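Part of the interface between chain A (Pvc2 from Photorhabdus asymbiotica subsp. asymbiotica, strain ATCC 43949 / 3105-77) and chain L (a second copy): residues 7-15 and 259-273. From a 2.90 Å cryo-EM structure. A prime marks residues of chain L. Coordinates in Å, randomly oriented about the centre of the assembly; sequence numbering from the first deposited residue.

Chain A (7-15) YPGVYIEEL
Chain L 259-273: VERDIKRAMSFAMFE

An extended segment can lie against a helix and the turns that follow it without a hydrogen bond between them, and this contact between two copies of Pvc2 is an example. In chain L, Val259′ to Ala266′ belong to a helix that begins earlier in the chain, then a type I turn (Ser268′ to Met271′) and a type II turn (Ala270′ to Glu273′) follow. Chain A is extended around Val10 and Tyr11 (phi/psi -131/166 and -131/127), while Gly9 adopts 44/-159, a positive phi that favours glycine. The chains run in opposite senses: CA–CA separations are 7.9 Å for Gly9–Met271′, 6.7 Å for Val10–Lys264′ and 7.0 Å for Ile12–Glu260′.

Alternation directs the CA-to-CB bonds of Val10 and Ile12 (both chi1 m) toward chain L and the Tyr11 CA-to-CB bond away; Tyr11 OH donates to Tyr7 O (2.8 Å) within chain A. Val10 CG2 lies 3.4 Å from Lys264′ CG, and its CG1 3.8 Å from Met271′ CE, a methyl also 3.3 Å from Gly9 O. Ile12 uses the aliphatic parts of polar residues: CG2 meets Glu260′ CB (chi1 p) at 3.4 Å and CD1 meets Lys264′ CE at 3.6 Å. Pro8 CB approaches Phe272′ CZ obliquely at 3.8 Å. No hydrogen bond crosses; Glu14 OE2 and Glu260′ OE1, like charges, stand 3.8 Å apart. The two stretches together bury 452 Å², with Val10 (87 Å²) and Ile12 (77 Å²) the most covered residues.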

# COMPACT_ATOMS: atom_id res chain seq x y z
N TYR A 7 5.40 -43.09 -50.12
CA TYR A 7 6.40 -42.38 -49.35
C TYR A 7 5.84 -42.01 -47.98
O TYR A 7 4.62 -42.00 -47.81
CB TYR A 7 6.86 -41.13 -50.10
CG TYR A 7 5.78 -40.11 -50.42
CD1 TYR A 7 5.54 -39.04 -49.57
CD2 TYR A 7 5.05 -40.19 -51.59
CE1 TYR A 7 4.57 -38.10 -49.85
CE2 TYR A 7 4.08 -39.25 -51.89
CZ TYR A 7 3.84 -38.21 -51.02
OH TYR A 7 2.88 -37.27 -51.31
N PRO A 8 6.70 -41.76 -46.96
CA PRO A 8 6.17 -41.36 -45.65
C PRO A 8 5.38 -40.07 -45.66
O PRO A 8 4.16 -40.12 -45.49
CB PRO A 8 7.44 -41.23 -44.80
CG PRO A 8 8.36 -42.19 -45.39
CD PRO A 8 8.12 -42.15 -46.87
N GLY A 9 6.05 -38.93 -45.91
CA GLY A 9 5.46 -37.64 -46.25
C GLY A 9 4.25 -37.13 -45.48
O GLY A 9 3.99 -37.55 -44.36
N VAL A 10 3.52 -36.19 -46.09
CA VAL A 10 2.13 -35.93 -45.75
C VAL A 10 1.36 -35.89 -47.06
O VAL A 10 1.94 -35.81 -48.15
CB VAL A 10 1.89 -34.62 -44.96
CG1 VAL A 10 2.80 -34.48 -43.76
CG2 VAL A 10 2.06 -33.47 -45.84
N TYR A 11 0.04 -35.96 -46.96
CA TYR A 11 -0.83 -36.06 -48.13
C TYR A 11 -1.93 -35.03 -48.01
O TYR A 11 -2.62 -34.98 -46.99
CB TYR A 11 -1.42 -37.46 -48.26
CG TYR A 11 -0.40 -38.53 -48.56
CD1 TYR A 11 -0.17 -38.94 -49.86
CD2 TYR A 11 0.34 -39.12 -47.54
CE1 TYR A 11 0.76 -39.91 -50.14
CE2 TYR A 11 1.28 -40.08 -47.81
CZ TYR A 11 1.48 -40.48 -49.11
OH TYR A 11 2.41 -41.44 -49.38
N ILE A 12 -2.10 -34.21 -49.04
CA ILE A 12 -3.01 -33.07 -49.01
C ILE A 12 -4.13 -33.29 -50.02
O ILE A 12 -4.45 -32.40 -50.82
CB ILE A 12 -2.26 -31.75 -49.24
CG1 ILE A 12 -0.93 -31.76 -48.51
CG2 ILE A 12 -3.01 -30.64 -48.61
CD1 ILE A 12 -0.06 -30.63 -48.90
N GLU A 13 -4.61 -34.52 -50.08
CA GLU A 13 -5.86 -34.88 -50.75
C GLU A 13 -6.99 -33.92 -50.42
O GLU A 13 -7.14 -33.47 -49.28
CB GLU A 13 -6.22 -36.31 -50.32
CG GLU A 13 -7.53 -36.84 -50.86
CD GLU A 13 -7.47 -37.16 -52.33
OE1 GLU A 13 -6.40 -37.59 -52.81
OE2 GLU A 13 -8.50 -36.98 -53.02
N GLU A 14 -7.79 -33.57 -51.42
CA GLU A 14 -8.95 -32.70 -51.24
C GLU A 14 -10.21 -33.48 -51.56
O GLU A 14 -10.44 -33.84 -52.72
CB GLU A 14 -8.86 -31.46 -52.12
CG GLU A 14 -7.67 -30.57 -51.84
CD GLU A 14 -7.58 -29.41 -52.82
OE1 GLU A 14 -8.13 -29.53 -53.93
OE2 GLU A 14 -6.98 -28.38 -52.46
N LEU A 15 -11.04 -33.75 -50.55
CA LEU A 15 -12.31 -34.40 -50.78
C LEU A 15 -13.33 -33.92 -49.76
O LEU A 15 -12.98 -33.64 -48.61
CB LEU A 15 -12.19 -35.94 -50.76
CG LEU A 15 -11.41 -36.71 -49.68
CD1 LEU A 15 -12.24 -36.96 -48.45
CD2 LEU A 15 -10.95 -38.03 -50.24
N VAL L 259 -2.11 -22.35 -47.40
CA VAL L 259 -2.52 -22.87 -46.10
C VAL L 259 -2.03 -24.30 -45.93
O VAL L 259 -1.48 -24.67 -44.88
CB VAL L 259 -4.04 -22.77 -45.94
CG1 VAL L 259 -4.53 -23.60 -44.77
CG2 VAL L 259 -4.45 -21.34 -45.74
N GLU L 260 -2.17 -25.11 -46.97
CA GLU L 260 -1.82 -26.52 -46.85
C GLU L 260 -0.31 -26.72 -46.86
O GLU L 260 0.18 -27.75 -46.38
CB GLU L 260 -2.50 -27.30 -47.97
CG GLU L 260 -1.91 -27.19 -49.35
CD GLU L 260 -2.91 -27.61 -50.42
OE1 GLU L 260 -4.12 -27.69 -50.11
OE2 GLU L 260 -2.49 -27.86 -51.57
N ARG L 261 0.44 -25.75 -47.37
CA ARG L 261 1.89 -25.80 -47.24
C ARG L 261 2.33 -25.46 -45.82
O ARG L 261 3.28 -26.04 -45.29
CB ARG L 261 2.53 -24.86 -48.27
CG ARG L 261 3.90 -24.33 -47.90
CD ARG L 261 4.57 -23.64 -49.06
NE ARG L 261 5.40 -22.53 -48.59
CZ ARG L 261 6.48 -22.10 -49.22
NH1 ARG L 261 7.17 -21.08 -48.73
NH2 ARG L 261 6.88 -22.69 -50.33
N ASP L 262 1.64 -24.52 -45.17
CA ASP L 262 1.98 -24.21 -43.78
C ASP L 262 1.54 -25.31 -42.84
O ASP L 262 2.18 -25.55 -41.81
CB ASP L 262 1.34 -22.89 -43.37
CG ASP L 262 1.78 -21.73 -44.24
OD1 ASP L 262 2.60 -21.95 -45.15
OD2 ASP L 262 1.29 -20.60 -44.02
N ILE L 263 0.45 -26.00 -43.17
CA ILE L 263 0.00 -27.13 -42.36
C ILE L 263 0.92 -28.33 -42.58
O ILE L 263 1.15 -29.14 -41.67
CB ILE L 263 -1.48 -27.43 -42.68
CG1 ILE L 263 -2.34 -26.29 -42.13
CG2 ILE L 263 -1.97 -28.74 -42.08
CD1 ILE L 263 -3.82 -26.46 -42.33
N LYS L 264 1.52 -28.42 -43.78
CA LYS L 264 2.57 -29.41 -44.06
C LYS L 264 3.74 -29.28 -43.10
O LYS L 264 4.30 -30.29 -42.66
CB LYS L 264 3.10 -29.23 -45.48
CG LYS L 264 2.65 -30.21 -46.50
CD LYS L 264 3.82 -30.65 -47.37
CE LYS L 264 3.39 -31.59 -48.48
NZ LYS L 264 4.53 -32.06 -49.31
N ARG L 265 4.12 -28.05 -42.77
CA ARG L 265 5.27 -27.85 -41.90
C ARG L 265 4.94 -28.17 -40.45
O ARG L 265 5.79 -28.66 -39.70
CB ARG L 265 5.78 -26.41 -42.02
CG ARG L 265 6.24 -26.07 -43.42
CD ARG L 265 6.83 -24.68 -43.48
NE ARG L 265 7.23 -24.32 -44.83
CZ ARG L 265 7.78 -23.15 -45.15
NH1 ARG L 265 7.98 -22.23 -44.22
NH2 ARG L 265 8.12 -22.90 -46.41
N ALA L 266 3.70 -27.92 -40.03
CA ALA L 266 3.30 -28.28 -38.67
C ALA L 266 3.09 -29.79 -38.55
O ALA L 266 3.23 -30.36 -37.47
CB ALA L 266 2.03 -27.53 -38.28
N MET L 267 2.77 -30.46 -39.64
CA MET L 267 2.67 -31.91 -39.51
C MET L 267 4.01 -32.59 -39.73
O MET L 267 4.09 -33.81 -39.65
CB MET L 267 1.64 -32.43 -40.47
CG MET L 267 0.33 -31.89 -40.11
SD MET L 267 -0.80 -32.57 -41.26
CE MET L 267 -2.13 -32.83 -40.14
N SER L 268 5.06 -31.81 -39.99
CA SER L 268 6.38 -32.39 -40.12
C SER L 268 6.91 -32.86 -38.78
O SER L 268 7.64 -33.86 -38.72
CB SER L 268 7.34 -31.39 -40.75
OG SER L 268 7.65 -30.36 -39.83
N PHE L 269 6.55 -32.18 -37.68
CA PHE L 269 7.08 -32.61 -36.39
C PHE L 269 6.37 -33.85 -35.88
O PHE L 269 6.91 -34.60 -35.07
CB PHE L 269 7.07 -31.47 -35.35
CG PHE L 269 5.70 -30.87 -35.01
CD1 PHE L 269 4.76 -31.55 -34.23
CD2 PHE L 269 5.43 -29.55 -35.35
CE1 PHE L 269 3.56 -30.98 -33.90
CE2 PHE L 269 4.23 -28.96 -34.99
CZ PHE L 269 3.29 -29.69 -34.28
N ALA L 270 5.14 -34.09 -36.35
CA ALA L 270 4.41 -35.27 -35.94
C ALA L 270 4.87 -36.53 -36.65
O ALA L 270 4.40 -37.62 -36.31
CB ALA L 270 2.92 -35.08 -36.18
N MET L 271 5.75 -36.39 -37.64
CA MET L 271 6.28 -37.54 -38.36
C MET L 271 7.07 -38.44 -37.44
O MET L 271 7.89 -37.97 -36.64
CB MET L 271 7.17 -37.07 -39.51
CG MET L 271 6.44 -36.70 -40.75
SD MET L 271 5.29 -37.97 -41.21
CE MET L 271 3.86 -36.95 -41.12
N PHE L 272 6.78 -39.74 -37.53
CA PHE L 272 7.48 -40.82 -36.83
C PHE L 272 7.38 -40.71 -35.32
O PHE L 272 8.22 -41.24 -34.60
CB PHE L 272 8.94 -40.92 -37.28
CG PHE L 272 9.10 -41.08 -38.76
CD1 PHE L 272 9.06 -42.33 -39.34
CD2 PHE L 272 9.28 -39.97 -39.58
CE1 PHE L 272 9.21 -42.48 -40.70
CE2 PHE L 272 9.44 -40.12 -40.94
CZ PHE L 272 9.40 -41.37 -41.50
N GLU L 273 6.36 -40.03 -34.83
CA GLU L 273 5.95 -40.03 -33.44
C GLU L 273 5.01 -41.20 -33.21
O GLU L 273 4.51 -41.79 -34.18
CB GLU L 273 5.28 -38.69 -33.11
CG GLU L 273 6.26 -37.56 -32.90
CD GLU L 273 6.52 -37.27 -31.43
OE1 GLU L 273 7.22 -36.29 -31.13
OE2 GLU L 273 6.01 -38.03 -30.58